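Side-chain contacts in histone-lysine N-methyltransferase SETMAR (PDB 3F2K), which dimethylates a lysine of histone H3 and, through its mariner-derived transposase domain, binds DNA and retains some nuclease activity, acting in double-strand break repair and DNA integration: residues 8-13 with 155-160; 19-24 with 212-217; 76-81 with 99-104; 82-87 with 201-206. One frame throughout, in Å; residues are numbered along the deposited sequence. Where two conformers were deposited one is given.

How the contacts relate
All four contacts lie in the transposase domain, whose mixed sheet has the RNase H-like fold of DDE enzymes and carries the magnesium site of Asp38 and Asp130. Contacts 1 and 2 both use helix 8-27, their centres about 13 Å apart, and meet where Asp160 O takes a probable hydrogen bond from Arg213 NH1. Across the chain's centre from contact 1, contacts 3 and 4, about 14 Å between centres, share the hairpin of strands 72-80 and 83-89 and are joined by probable hydrogen bonds, His86 NE2 with Glu104 OE1 and Trp78 N with His86 O. Helix 202-219 serves contacts 2 and 4. The side chain of Tyr101 in contact 3 lies about 8 Å from the magnesium ion, that of Tyr157 in contact 1 about 10 Å.

Contact 1. Residues 8-13 with 155-160; sequences ENQKNR and PPYSPD
Gln10 brings its terminal amide obliquely to the ring of Tyr157, NE2 standing 3.5 Å from CE2 and CD near CD2, with amide and ring planes 44° apart. The chain is extended beyond CG, which carries the amide out from helix 8-27 to the tyrosine. The amide oxygen OE1 is held by two hydrogen bonds, with Thr7 N and His4 NE2, and His4 also stacks on Tyr157. A leucine in place of Gln10 would probably leave His4 NE2 and Thr7 N without their shared acceptor. One turn on, Arg13 CG packs 3.8 Å from Pro155 CB and 4.0 Å from Pro156 CD; its chain bends at chi2 (67°), and NH1 makes a salt bridge with Glu16 OE1. A water joins the backbones, donating to Gln10 O (3.0 Å) and Pro156 O (2.9 Å). With no direct hydrogen bond between them, segments 8-13 and 155-160 are held by van der Waals contact and this water, while Arg14, next along the helix, supplies direct polar links to Ser158 and Asp160.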
loop_
_atom_site.group_PDB
_atom_site.type_symbol
_atom_site.label_atom_id
_atom_site.label_comp_id
_atom_site.label_asym_id
_atom_site.label_seq_id
_atom_site.Cartn_x
_atom_site.Cartn_y
_atom_site.Cartn_z
ATOM N N GLU A 8 -21.632 11.144 7.299
ATOM C CA GLU A 8 -22.460 10.593 6.193
ATOM C C GLU A 8 -21.778 10.756 4.831
ATOM O O GLU A 8 -21.870 9.842 3.986
ATOM C CB GLU A 8 -23.884 11.166 6.147
ATOM C CG GLU A 8 -24.652 10.889 7.449
ATOM C CD GLU A 8 -24.851 9.412 7.717
ATOM O OE1 GLU A 8 -25.313 8.666 6.796
ATOM O OE2 GLU A 8 -24.503 8.995 8.856
ATOM N N ASN A 9 -21.099 11.879 4.607
ATOM C CA ASN A 9 -20.442 12.050 3.314
ATOM C C ASN A 9 -19.307 11.031 3.113
ATOM O O ASN A 9 -19.144 10.491 2.018
ATOM C CB ASN A 9 -19.951 13.475 3.083
ATOM C CG ASN A 9 -19.508 13.710 1.645
ATOM O OD1 ASN A 9 -18.329 13.965 1.374
ATOM N ND2 ASN A 9 -20.450 13.616 0.715
ATOM N N GLN A 10 -18.537 10.777 4.168
ATOM C CA GLN A 10 -17.481 9.764 4.130
ATOM C C GLN A 10 -17.982 8.332 3.865
ATOM O O GLN A 10 -17.363 7.547 3.113
ATOM C CB GLN A 10 -16.696 9.801 5.458
ATOM C CG GLN A 10 -15.787 11.011 5.532
ATOM C CD GLN A 10 -15.391 11.361 6.997
ATOM O OE1 GLN A 10 -15.714 10.651 7.945
ATOM N NE2 GLN A 10 -14.717 12.488 7.152
ATOM N N LYS A 11 -19.085 7.968 4.478
ATOM C CA LYS A 11 -19.688 6.653 4.147
ATOM C C LYS A 11 -20.170 6.600 2.720
ATOM O O LYS A 11 -20.035 5.574 2.028
ATOM C CB LYS A 11 -20.875 6.376 5.086
ATOM C CG LYS A 11 -20.397 6.094 6.529
ATOM C CD LYS A 11 -21.556 5.593 7.420
ATOM C CE LYS A 11 -22.560 6.692 7.670
ATOM N NZ LYS A 11 -23.536 6.213 8.736
ATOM N N ASN A 12 -20.791 7.696 2.291
ATOM C CA ASN A 12 -21.216 7.794 0.874
ATOM C C ASN A 12 -20.066 7.616 -0.115
ATOM O O ASN A 12 -20.194 6.850 -1.055
ATOM C CB ASN A 12 -21.962 9.112 0.625
ATOM C CG ASN A 12 -23.309 9.139 1.338
ATOM O OD1 ASN A 12 -23.747 8.124 1.890
ATOM N ND2 ASN A 12 -23.938 10.311 1.372
ATOM N N ARG A 13 -18.960 8.329 0.108
ATOM C CA ARG A 13 -17.775 8.148 -0.728
ATOM C C ARG A 13 -17.246 6.707 -0.732
ATOM O O ARG A 13 -16.874 6.178 -1.779
ATOM C CB ARG A 13 -16.660 9.066 -0.223
ATOM C CG ARG A 13 -15.445 9.077 -1.156
ATOM C CD ARG A 13 -15.762 9.715 -2.518
ATOM N NE ARG A 13 -14.533 9.755 -3.335
ATOM C CZ ARG A 13 -14.474 9.375 -4.599
ATOM N NH1 ARG A 13 -15.576 8.993 -5.210
ATOM N NH2 ARG A 13 -13.314 9.416 -5.261
ATOM N N PRO A 155 -11.312 6.056 -1.179
ATOM C CA PRO A 155 -12.029 6.985 -0.296
ATOM C C PRO A 155 -11.270 7.318 0.976
ATOM O O PRO A 155 -10.530 6.470 1.503
ATOM C CB PRO A 155 -13.325 6.206 0.067
ATOM C CG PRO A 155 -12.961 4.712 -0.035
ATOM C CD PRO A 155 -11.837 4.677 -1.135
ATOM N N PRO A 156 -11.403 8.554 1.477
ATOM C CA PRO A 156 -10.717 8.934 2.681
ATOM C C PRO A 156 -11.118 8.040 3.863
ATOM O O PRO A 156 -12.165 7.391 3.823
ATOM C CB PRO A 156 -11.148 10.412 2.872
ATOM C CG PRO A 156 -11.390 10.857 1.400
ATOM C CD PRO A 156 -12.077 9.695 0.824
ATOM N N TYR A 157 -10.263 8.012 4.888
ATOM C CA TYR A 157 -10.508 7.276 6.111
ATOM C C TYR A 157 -10.816 5.830 5.914
ATOM O O TYR A 157 -11.697 5.295 6.577
ATOM C CB TYR A 157 -11.603 7.999 6.929
ATOM C CG TYR A 157 -11.193 9.402 7.245
ATOM C CD1 TYR A 157 -10.216 9.656 8.210
ATOM C CD2 TYR A 157 -11.739 10.483 6.544
ATOM C CE1 TYR A 157 -9.817 10.973 8.499
ATOM C CE2 TYR A 157 -11.332 11.792 6.808
ATOM C CZ TYR A 157 -10.395 12.021 7.787
ATOM O OH TYR A 157 -10.014 13.312 8.058
ATOM N N SER A 158 -10.117 5.192 4.969
ATOM C CA SER A 158 -10.452 3.814 4.618
ATOM C C SER A 158 -9.160 2.907 4.572
ATOM O O SER A 158 -8.854 2.339 3.530
ATOM C CB SER A 158 -11.159 3.815 3.222
ATOM O OG SER A 158 -12.283 4.684 3.224
ATOM N N PRO A 159 -8.443 2.733 5.722
ATOM C CA PRO A 159 -7.294 1.805 5.772
ATOM C C PRO A 159 -7.786 0.363 5.611
ATOM O O PRO A 159 -7.045 -0.501 5.213
ATOM C CB PRO A 159 -6.695 2.057 7.187
ATOM C CG PRO A 159 -7.900 2.525 8.037
ATOM C CD PRO A 159 -8.681 3.384 7.030
ATOM N N ASP A 160 -9.091 0.137 5.823
ATOM C CA ASP A 160 -9.655 -1.213 5.681
ATOM C C ASP A 160 -9.832 -1.577 4.191
ATOM O O ASP A 160 -10.298 -2.699 3.855
ATOM C CB ASP A 160 -11.044 -1.315 6.402
ATOM C CG ASP A 160 -12.028 -0.223 5.991
ATOM O OD1 ASP A 160 -11.591 0.829 5.461
ATOM O OD2 ASP A 160 -13.280 -0.400 6.233
HETATM O O HOH W 1 -14.586 8.510 2.777
#

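Contact 2. Residues 19-24 with 212-217; sequences SSLILR and SRWQKC
Leu21 sits over one face of the Trp214 indole, making a CH-pi contact: CB lies 3.5 Å from the centroid of the six-membered ring and only 2° off its normal. From there the leucine chain runs obliquely across the ring, bringing CD1 to 3.5 Å from CZ2. With chi1 at -69°, CG stands beside the backbone N, and this rotation sends the branch along the indole instead of off its face. The second apolar contact is made by Ile22, whose side chain runs antiparallel alongside that of Trp214. Its CG1 comes within 3.3 Å of Trp214 CB, a tight fit next to the tryptophan's own backbone. The third kind is apolar against polar: Ile22 CD1 reaches Gln215 OE1 at 3.3 Å, the two side chains standing roughly perpendicular. The amide nitrogen of Gln215 is engaged elsewhere, bonded to Asp219 OD1. No hydrogen bond joins the segments, so side-chain packing alone links them directly. Leu152 and Ser18 extend the cluster round Leu21 and Trp214, and Val218 lies against Ile22. The axes of segments 19-24 and 212-217 approach to 9.0 Å, their directions 138° apart, an obliquely antiparallel helix pair in which the first helix of this chain, 8-27, packs on its last, 202-219, away from the metal site of the transposase domain.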
loop_
_atom_site.group_PDB
_atom_site.type_symbol
_atom_site.label_atom_id
_atom_site.label_comp_id
_atom_site.label_asym_id
_atom_site.label_seq_id
_atom_site.Cartn_x
_atom_site.Cartn_y
_atom_site.Cartn_z
ATOM N N SER A 19 -18.667 0.257 -4.618
ATOM C CA SER A 19 -19.625 -0.273 -5.585
ATOM C C SER A 19 -19.065 -0.180 -7.033
ATOM O O SER A 19 -19.158 -1.152 -7.832
ATOM C CB SER A 19 -20.990 0.486 -5.444
ATOM O OG SER A 19 -21.889 0.148 -6.535
ATOM N N SER A 20 -18.457 0.948 -7.336
ATOM C CA SER A 20 -17.911 1.243 -8.676
ATOM C C SER A 20 -16.758 0.335 -9.007
ATOM O O SER A 20 -16.697 -0.194 -10.136
ATOM C CB SER A 20 -17.521 2.719 -8.773
ATOM O OG SER A 20 -18.698 3.490 -8.851
ATOM N N LEU A 21 -15.907 0.049 -8.012
ATOM C CA LEU A 21 -14.740 -0.830 -8.212
ATOM C C LEU A 21 -15.109 -2.281 -8.355
ATOM O O LEU A 21 -14.513 -2.995 -9.172
ATOM C CB LEU A 21 -13.658 -0.662 -7.100
ATOM C CG LEU A 21 -12.947 0.703 -7.161
ATOM C CD1 LEU A 21 -11.873 0.896 -6.065
ATOM C CD2 LEU A 21 -12.347 1.023 -8.569
ATOM N N ILE A 22 -16.098 -2.729 -7.600
ATOM C CA ILE A 22 -16.579 -4.083 -7.808
ATOM C C ILE A 22 -17.113 -4.248 -9.242
ATOM O O ILE A 22 -16.755 -5.222 -9.876
ATOM C CB ILE A 22 -17.718 -4.508 -6.840
ATOM C CG1 ILE A 22 -17.268 -4.403 -5.417
ATOM C CG2 ILE A 22 -18.132 -5.974 -7.095
ATOM C CD1 ILE A 22 -18.524 -4.512 -4.369
ATOM N N LEU A 23 -17.967 -3.341 -9.711
ATOM C CA LEU A 23 -18.498 -3.406 -11.087
ATOM C C LEU A 23 -17.407 -3.273 -12.143
ATOM O O LEU A 23 -17.375 -4.067 -13.118
ATOM C CB LEU A 23 -19.591 -2.375 -11.288
ATOM C CG LEU A 23 -20.891 -2.662 -10.499
ATOM C CD1 LEU A 23 -21.592 -1.298 -10.454
ATOM C CD2 LEU A 23 -21.658 -3.660 -11.387
ATOM N N ARG A 24 -16.455 -2.334 -11.922
ATOM C CA ARG A 24 -15.314 -2.238 -12.837
ATOM C C ARG A 24 -14.553 -3.584 -12.984
ATOM O O ARG A 24 -14.255 -4.047 -14.103
ATOM C CB ARG A 24 -14.341 -1.115 -12.404
ATOM C CG ARG A 24 -13.156 -1.010 -13.399
ATOM C CD ARG A 24 -12.246 0.196 -13.049
ATOM N NE ARG A 24 -11.017 0.177 -13.841
ATOM C CZ ARG A 24 -10.007 1.039 -13.753
ATOM N NH1 ARG A 24 -10.054 2.082 -12.908
ATOM N NH2 ARG A 24 -8.935 0.841 -14.557
ATOM N N SER A 212 -13.941 -8.842 -1.880
ATOM C CA SER A 212 -14.780 -9.142 -0.698
ATOM C C SER A 212 -14.948 -7.924 0.227
ATOM O O SER A 212 -16.064 -7.685 0.765
ATOM C CB SER A 212 -14.293 -10.409 0.048
ATOM O OG SER A 212 -13.010 -10.230 0.609
ATOM N N ARG A 213 -13.893 -7.120 0.376
ATOM C CA ARG A 213 -13.945 -5.936 1.223
ATOM C C ARG A 213 -14.787 -4.806 0.592
ATOM O O ARG A 213 -15.564 -4.120 1.319
ATOM C CB ARG A 213 -12.550 -5.412 1.493
ATOM C CG ARG A 213 -11.821 -6.351 2.482
ATOM C CD ARG A 213 -10.461 -5.819 2.752
ATOM N NE ARG A 213 -9.844 -6.645 3.785
ATOM C CZ ARG A 213 -9.711 -6.306 5.063
ATOM N NH1 ARG A 213 -10.102 -5.111 5.494
ATOM N NH2 ARG A 213 -9.160 -7.191 5.927
ATOM N N TRP A 214 -14.631 -4.577 -0.726
ATOM C CA TRP A 214 -15.593 -3.664 -1.388
ATOM C C TRP A 214 -17.046 -4.063 -1.139
ATOM O O TRP A 214 -17.925 -3.193 -0.853
ATOM C CB TRP A 214 -15.328 -3.516 -2.897
ATOM C CG TRP A 214 -13.965 -2.854 -3.138
ATOM C CD1 TRP A 214 -13.324 -1.944 -2.369
ATOM C CD2 TRP A 214 -13.105 -3.131 -4.261
ATOM N NE1 TRP A 214 -12.076 -1.606 -2.959
ATOM C CE2 TRP A 214 -11.960 -2.309 -4.139
ATOM C CE3 TRP A 214 -13.227 -3.956 -5.375
ATOM C CZ2 TRP A 214 -10.900 -2.356 -5.075
ATOM C CZ3 TRP A 214 -12.190 -3.998 -6.309
ATOM C CH2 TRP A 214 -11.039 -3.197 -6.145
ATOM N N GLN A 215 -17.313 -5.356 -1.256
ATOM C CA GLN A 215 -18.697 -5.827 -1.095
ATOM C C GLN A 215 -19.196 -5.668 0.317
ATOM O O GLN A 215 -20.361 -5.323 0.545
ATOM C CB GLN A 215 -18.867 -7.290 -1.554
ATOM C CG GLN A 215 -20.377 -7.740 -1.630
ATOM C CD GLN A 215 -21.186 -6.870 -2.556
ATOM O OE1 GLN A 215 -20.858 -6.741 -3.738
ATOM N NE2 GLN A 215 -22.265 -6.254 -2.039
ATOM N N LYS A 216 -18.319 -5.895 1.271
ATOM C CA LYS A 216 -18.728 -5.778 2.684
ATOM C C LYS A 216 -19.034 -4.332 2.973
ATOM O O LYS A 216 -19.999 -4.001 3.718
ATOM C CB LYS A 216 -17.619 -6.266 3.591
ATOM C CG LYS A 216 -17.461 -7.796 3.631
ATOM C CD LYS A 216 -16.426 -8.098 4.677
ATOM C CE LYS A 216 -15.898 -9.512 4.544
ATOM N NZ LYS A 216 -15.103 -9.724 5.811
ATOM N N CYS A 217 -18.254 -3.443 2.328
ATOM C CA CYS A 217 -18.446 -2.001 2.467
ATOM C C CYS A 217 -19.801 -1.612 1.877
ATOM O O CYS A 217 -20.600 -0.946 2.558
ATOM C CB CYS A 217 -17.290 -1.210 1.828
ATOM S SG CYS A 217 -17.567 0.612 1.946
#

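Contact 3. Residues 76-81 with 99-104; sequences TIWWSA and EKYAQE
The outer benzene-ring atoms of Trp78 lie obliquely beside the CE1, CZ and OH side of Tyr101: Trp78 CH2 lies 3.5 Å from Tyr101 OH and 3.6 Å from CZ. The planes are inclined at 34° and the centroids lie 5.3 Å apart, an oblique aromatic pair. The tyrosine arrives there with CG anti to the backbone N (chi1 -168°), reaching from the helix toward the sheet. Glu104, one turn on, places CB 4.3 Å from Trp78 CZ2. Its carboxylate meets the indole through a water, which accepts from Trp78 NE1 in the ring plane (2.8 Å) and donates to Glu104 OE1 (2.7 Å). The contact thus seats helix 98-115 on strand 72-80 in the RNase H-like fold of the transposase, with the Tyr101 side chain about 7 Å from that of the magnesium ligand Asp130. Farther out, Glu104 OE1 is also hydrogen-bonded to His86 and Ser88 of the neighbouring strand, while OE2 takes a salt bridge from Lys100 NZ (2.8 Å) that arrives from above the carboxylate plane. These partners would probably favour a charged carboxylate and hold it in place for the water. His86 meets the Trp78 ring as well, and Tyr101 stacks with His135.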
loop_
_atom_site.group_PDB
_atom_site.type_symbol
_atom_site.label_atom_id
_atom_site.label_comp_id
_atom_site.label_asym_id
_atom_site.label_seq_id
_atom_site.Cartn_x
_atom_site.Cartn_y
_atom_site.Cartn_z
ATOM N N THR A 76 8.135 2.440 3.733
ATOM C CA THR A 76 7.168 2.491 2.656
ATOM C C THR A 76 7.440 1.160 1.906
ATOM O O THR A 76 8.596 0.771 1.643
ATOM C CB THR A 76 7.346 3.743 1.759
ATOM O OG1 THR A 76 7.356 4.932 2.588
ATOM C CG2 THR A 76 6.196 3.820 0.731
ATOM N N ILE A 77 6.371 0.434 1.673
ATOM C CA ILE A 77 6.417 -0.819 0.924
ATOM C C ILE A 77 5.480 -0.733 -0.277
ATOM O O ILE A 77 4.330 -0.244 -0.193
ATOM C CB ILE A 77 6.085 -2.057 1.813
ATOM C CG1 ILE A 77 6.294 -3.368 1.000
ATOM C CG2 ILE A 77 4.699 -1.955 2.397
ATOM C CD1 ILE A 77 6.086 -4.665 1.796
ATOM N N TRP A 78 5.975 -1.230 -1.398
ATOM C CA TRP A 78 5.290 -1.254 -2.630
ATOM C C TRP A 78 5.219 -2.704 -3.111
ATOM O O TRP A 78 6.230 -3.392 -3.196
ATOM C CB TRP A 78 6.103 -0.464 -3.705
ATOM C CG TRP A 78 6.467 0.979 -3.314
ATOM C CD1 TRP A 78 7.454 1.384 -2.451
ATOM C CD2 TRP A 78 5.862 2.129 -3.802
ATOM N NE1 TRP A 78 7.510 2.730 -2.389
ATOM C CE2 TRP A 78 6.516 3.224 -3.198
ATOM C CE3 TRP A 78 4.788 2.363 -4.696
ATOM C CZ2 TRP A 78 6.133 4.531 -3.430
ATOM C CZ3 TRP A 78 4.406 3.641 -4.915
ATOM C CH2 TRP A 78 5.104 4.724 -4.320
ATOM N N TRP A 79 4.049 -3.099 -3.591
ATOM C CA TRP A 79 3.840 -4.507 -3.991
ATOM C C TRP A 79 2.604 -4.723 -4.868
ATOM O O TRP A 79 1.696 -3.876 -4.954
ATOM C CB TRP A 79 3.746 -5.377 -2.730
ATOM C CG TRP A 79 2.694 -4.925 -1.785
ATOM C CD1 TRP A 79 2.737 -3.863 -0.918
ATOM C CD2 TRP A 79 1.438 -5.582 -1.573
ATOM N NE1 TRP A 79 1.587 -3.832 -0.149
ATOM C CE2 TRP A 79 0.773 -4.884 -0.524
ATOM C CE3 TRP A 79 0.845 -6.721 -2.133
ATOM C CZ2 TRP A 79 -0.530 -5.248 -0.061
ATOM C CZ3 TRP A 79 -0.442 -7.139 -1.663
ATOM C CH2 TRP A 79 -1.124 -6.363 -0.635
ATOM N N SER A 80 2.567 -5.881 -5.537
ATOM C CA SER A 80 1.392 -6.290 -6.285
ATOM C C SER A 80 1.032 -7.761 -5.908
ATOM O O SER A 80 1.750 -8.423 -5.119
ATOM C CB SER A 80 1.720 -6.219 -7.755
ATOM O OG SER A 80 2.739 -7.182 -7.979
ATOM N N ALA A 81 0.001 -8.281 -6.556
ATOM C CA ALA A 81 -0.381 -9.673 -6.330
ATOM C C ALA A 81 0.773 -10.613 -6.703
ATOM O O ALA A 81 0.831 -11.740 -6.181
ATOM C CB ALA A 81 -1.634 -10.052 -7.151
ATOM N N GLU A 99 8.160 15.565 -3.622
ATOM C CA GLU A 99 9.386 15.457 -4.411
ATOM C C GLU A 99 10.046 14.099 -4.126
ATOM O O GLU A 99 10.458 13.378 -5.040
ATOM C CB GLU A 99 10.378 16.639 -4.157
ATOM C CG GLU A 99 9.879 17.934 -4.806
ATOM C CD GLU A 99 8.936 18.751 -3.885
ATOM O OE1 GLU A 99 8.622 18.337 -2.729
ATOM O OE2 GLU A 99 8.567 19.857 -4.271
ATOM N N LYS A 100 10.135 13.762 -2.862
ATOM C CA LYS A 100 10.756 12.498 -2.430
ATOM C C LYS A 100 9.888 11.332 -2.947
ATOM O O LYS A 100 10.413 10.316 -3.364
ATOM C CB LYS A 100 10.793 12.486 -0.883
ATOM C CG LYS A 100 11.198 11.150 -0.241
ATOM C CD LYS A 100 12.416 10.668 -0.967
ATOM C CE LYS A 100 13.437 10.133 -0.022
ATOM N NZ LYS A 100 13.263 8.647 0.055
ATOM N N TYR A 101 8.581 11.450 -2.764
ATOM C CA TYR A 101 7.663 10.332 -3.163
ATOM C C TYR A 101 7.736 10.123 -4.669
ATOM O O TYR A 101 7.723 8.938 -5.106
ATOM C CB TYR A 101 6.266 10.633 -2.723
ATOM C CG TYR A 101 5.288 9.517 -2.804
ATOM C CD1 TYR A 101 5.349 8.450 -1.885
ATOM C CD2 TYR A 101 4.266 9.551 -3.751
ATOM C CE1 TYR A 101 4.406 7.456 -1.887
ATOM C CE2 TYR A 101 3.283 8.506 -3.795
ATOM C CZ TYR A 101 3.377 7.478 -2.840
ATOM O OH TYR A 101 2.430 6.441 -2.846
ATOM N N ALA A 102 7.855 11.207 -5.454
ATOM C CA ALA A 102 8.071 11.064 -6.916
ATOM C C ALA A 102 9.339 10.248 -7.299
ATOM O O ALA A 102 9.271 9.373 -8.193
ATOM C CB ALA A 102 8.011 12.453 -7.659
ATOM N N GLN A 103 10.451 10.510 -6.598
ATOM C CA GLN A 103 11.712 9.792 -6.805
ATOM C C GLN A 103 11.549 8.335 -6.392
ATOM O O GLN A 103 12.049 7.429 -7.060
ATOM C CB GLN A 103 12.847 10.465 -6.035
ATOM C CG GLN A 103 13.208 11.802 -6.664
ATOM C CD GLN A 103 13.524 11.657 -8.182
ATOM O OE1 GLN A 103 12.911 12.328 -9.042
ATOM N NE2 GLN A 103 14.429 10.719 -8.509
ATOM N N GLU A 104 10.764 8.094 -5.339
ATOM C CA GLU A 104 10.500 6.727 -4.906
ATOM C C GLU A 104 9.688 5.943 -5.929
ATOM O O GLU A 104 9.950 4.745 -6.159
ATOM C CB GLU A 104 9.776 6.764 -3.557
ATOM C CG GLU A 104 10.781 7.095 -2.380
ATOM C CD GLU A 104 11.951 6.086 -2.185
ATOM O OE1 GLU A 104 11.783 4.853 -2.299
ATOM O OE2 GLU A 104 13.079 6.543 -1.857
HETATM O O HOH W 2 9.515 4.182 -1.091
#

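Contact 4. Residues 82-87 with 201-206; sequences AGLIHY and DFYATG
Tyr203 turns one face of its ring to the backbone of Gly83 and Leu84, where the edge strand 83-89 of the RNase H-like sheet leaves its hairpin turn. Leu84 N and Gly83 C sit 3.7 and 3.9 Å from the plane of the Tyr203 ring, nearer its periphery than its centre, so the ring lies along the start of the strand. Gly83 CA comes to 3.6 Å from Tyr203 CD2; at phi 147° a side chain here would collide with the carbonyl oxygen of Ala82, which suits glycine. On the opposite face, Phe202 CD2 stands 3.8 Å above the centre of the Tyr203 ring, so one atom of the phenylalanine backs the face away from the strand. With CG anti to its carbonyl carbon (chi1 -59°), Tyr203 reaches from the first turn of helix 202-219 to the strand. Replacing Tyr203 by an alanine would probably open a gap between Gly83 and Phe202 and deprive Leu84 of its cover on this side. Val195 of helix 184-196 touches both Leu84 and Tyr203. At the far end of the ring, Tyr203 OH lies 3.8 Å from Leu84 CB.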
loop_
_atom_site.group_PDB
_atom_site.type_symbol
_atom_site.label_atom_id
_atom_site.label_comp_id
_atom_site.label_asym_id
_atom_site.label_seq_id
_atom_site.Cartn_x
_atom_site.Cartn_y
_atom_site.Cartn_z
ATOM N N ALA A 82 1.674 -10.169 -7.589
ATOM C CA ALA A 82 2.753 -11.025 -8.002
ATOM C C ALA A 82 3.869 -11.109 -6.971
ATOM O O ALA A 82 4.682 -12.048 -7.034
ATOM C CB ALA A 82 3.303 -10.615 -9.396
ATOM N N GLY A 83 3.930 -10.084 -6.077
ATOM C CA GLY A 83 4.937 -10.010 -5.049
ATOM C C GLY A 83 5.437 -8.641 -4.631
ATOM O O GLY A 83 4.863 -7.586 -5.065
ATOM N N LEU A 84 6.485 -8.698 -3.790
ATOM C CA LEU A 84 7.151 -7.500 -3.276
ATOM C C LEU A 84 7.868 -6.817 -4.466
ATOM O O LEU A 84 8.565 -7.497 -5.234
ATOM C CB LEU A 84 8.205 -7.899 -2.236
ATOM C CG LEU A 84 9.014 -6.737 -1.656
ATOM C CD1 LEU A 84 8.090 -5.736 -0.989
ATOM C CD2 LEU A 84 10.085 -7.297 -0.649
ATOM N N ILE A 85 7.689 -5.498 -4.571
ATOM C CA ILE A 85 8.323 -4.677 -5.626
ATOM C C ILE A 85 9.519 -3.884 -5.036
ATOM O O ILE A 85 10.695 -3.977 -5.531
ATOM C CB ILE A 85 7.333 -3.771 -6.413
ATOM C CG1 ILE A 85 6.244 -4.586 -7.180
ATOM C CG2 ILE A 85 8.117 -2.908 -7.528
ATOM C CD1 ILE A 85 5.031 -3.741 -7.641
ATOM N N HIS A 86 9.245 -3.101 -4.008
ATOM C CA HIS A 86 10.230 -2.093 -3.525
ATOM C C HIS A 86 9.851 -1.764 -2.085
ATOM O O HIS A 86 8.643 -1.675 -1.753
ATOM C CB HIS A 86 10.163 -0.766 -4.387
ATOM C CG HIS A 86 11.127 0.310 -3.893
ATOM N ND1 HIS A 86 12.483 0.081 -3.725
ATOM C CD2 HIS A 86 10.924 1.611 -3.561
ATOM C CE1 HIS A 86 13.065 1.196 -3.308
ATOM N NE2 HIS A 86 12.137 2.146 -3.220
ATOM N N TYR A 87 10.853 -1.543 -1.247
ATOM C CA TYR A 87 10.576 -0.899 0.067
ATOM C C TYR A 87 11.741 -0.012 0.442
ATOM O O TYR A 87 12.861 -0.190 -0.070
ATOM C CB TYR A 87 10.309 -1.933 1.176
ATOM C CG TYR A 87 11.474 -2.855 1.483
ATOM C CD1 TYR A 87 12.442 -2.525 2.445
ATOM C CD2 TYR A 87 11.577 -4.070 0.843
ATOM C CE1 TYR A 87 13.472 -3.405 2.736
ATOM C CE2 TYR A 87 12.627 -4.962 1.108
ATOM C CZ TYR A 87 13.558 -4.618 2.032
ATOM O OH TYR A 87 14.541 -5.534 2.277
ATOM N N ASP A 201 2.500 -16.772 -2.434
ATOM C CA ASP A 201 1.082 -16.409 -2.571
ATOM C C ASP A 201 0.603 -15.354 -1.547
ATOM O O ASP A 201 -0.580 -14.958 -1.563
ATOM C CB ASP A 201 0.172 -17.652 -2.299
ATOM C CG ASP A 201 0.398 -18.245 -0.920
ATOM O OD1 ASP A 201 1.552 -18.676 -0.646
ATOM O OD2 ASP A 201 -0.549 -18.249 -0.064
ATOM N N PHE A 202 1.499 -14.944 -0.643
ATOM C CA PHE A 202 1.125 -14.032 0.405
ATOM C C PHE A 202 0.537 -12.721 -0.116
ATOM O O PHE A 202 -0.499 -12.200 0.411
ATOM C CB PHE A 202 2.314 -13.782 1.323
ATOM C CG PHE A 202 2.078 -12.703 2.366
ATOM C CD1 PHE A 202 1.285 -12.975 3.455
ATOM C CD2 PHE A 202 2.642 -11.426 2.217
ATOM C CE1 PHE A 202 1.080 -11.977 4.491
ATOM C CE2 PHE A 202 2.442 -10.384 3.188
ATOM C CZ PHE A 202 1.617 -10.656 4.324
ATOM N N TYR A 203 1.219 -12.157 -1.111
ATOM C CA TYR A 203 0.761 -10.874 -1.688
ATOM C C TYR A 203 -0.596 -11.006 -2.381
ATOM O O TYR A 203 -1.463 -10.155 -2.222
ATOM C CB TYR A 203 1.891 -10.260 -2.556
ATOM C CG TYR A 203 3.129 -10.043 -1.704
ATOM C CD1 TYR A 203 3.227 -8.913 -0.835
ATOM C CD2 TYR A 203 4.168 -10.975 -1.700
ATOM C CE1 TYR A 203 4.304 -8.730 -0.001
ATOM C CE2 TYR A 203 5.298 -10.791 -0.876
ATOM C CZ TYR A 203 5.349 -9.642 -0.044
ATOM O OH TYR A 203 6.408 -9.405 0.741
ATOM N N ALA A 204 -0.779 -12.101 -3.106
ATOM C CA ALA A 204 -1.985 -12.299 -3.895
ATOM C C ALA A 204 -3.205 -12.260 -2.986
ATOM O O ALA A 204 -4.253 -11.725 -3.389
ATOM C CB ALA A 204 -1.914 -13.610 -4.641
ATOM N N THR A 205 -3.022 -12.837 -1.786
ATOM C CA THR A 205 -4.061 -12.845 -0.725
ATOM C C THR A 205 -4.569 -11.433 -0.457
ATOM O O THR A 205 -5.775 -11.194 -0.453
ATOM C CB THR A 205 -3.575 -13.461 0.587
ATOM O OG1 THR A 205 -3.098 -14.801 0.377
ATOM C CG2 THR A 205 -4.706 -13.531 1.642
ATOM N N GLY A 206 -3.644 -10.515 -0.152
ATOM C CA GLY A 206 -4.037 -9.152 0.154
ATOM C C GLY A 206 -4.809 -8.461 -0.958
ATOM O O GLY A 206 -5.817 -7.807 -0.699
#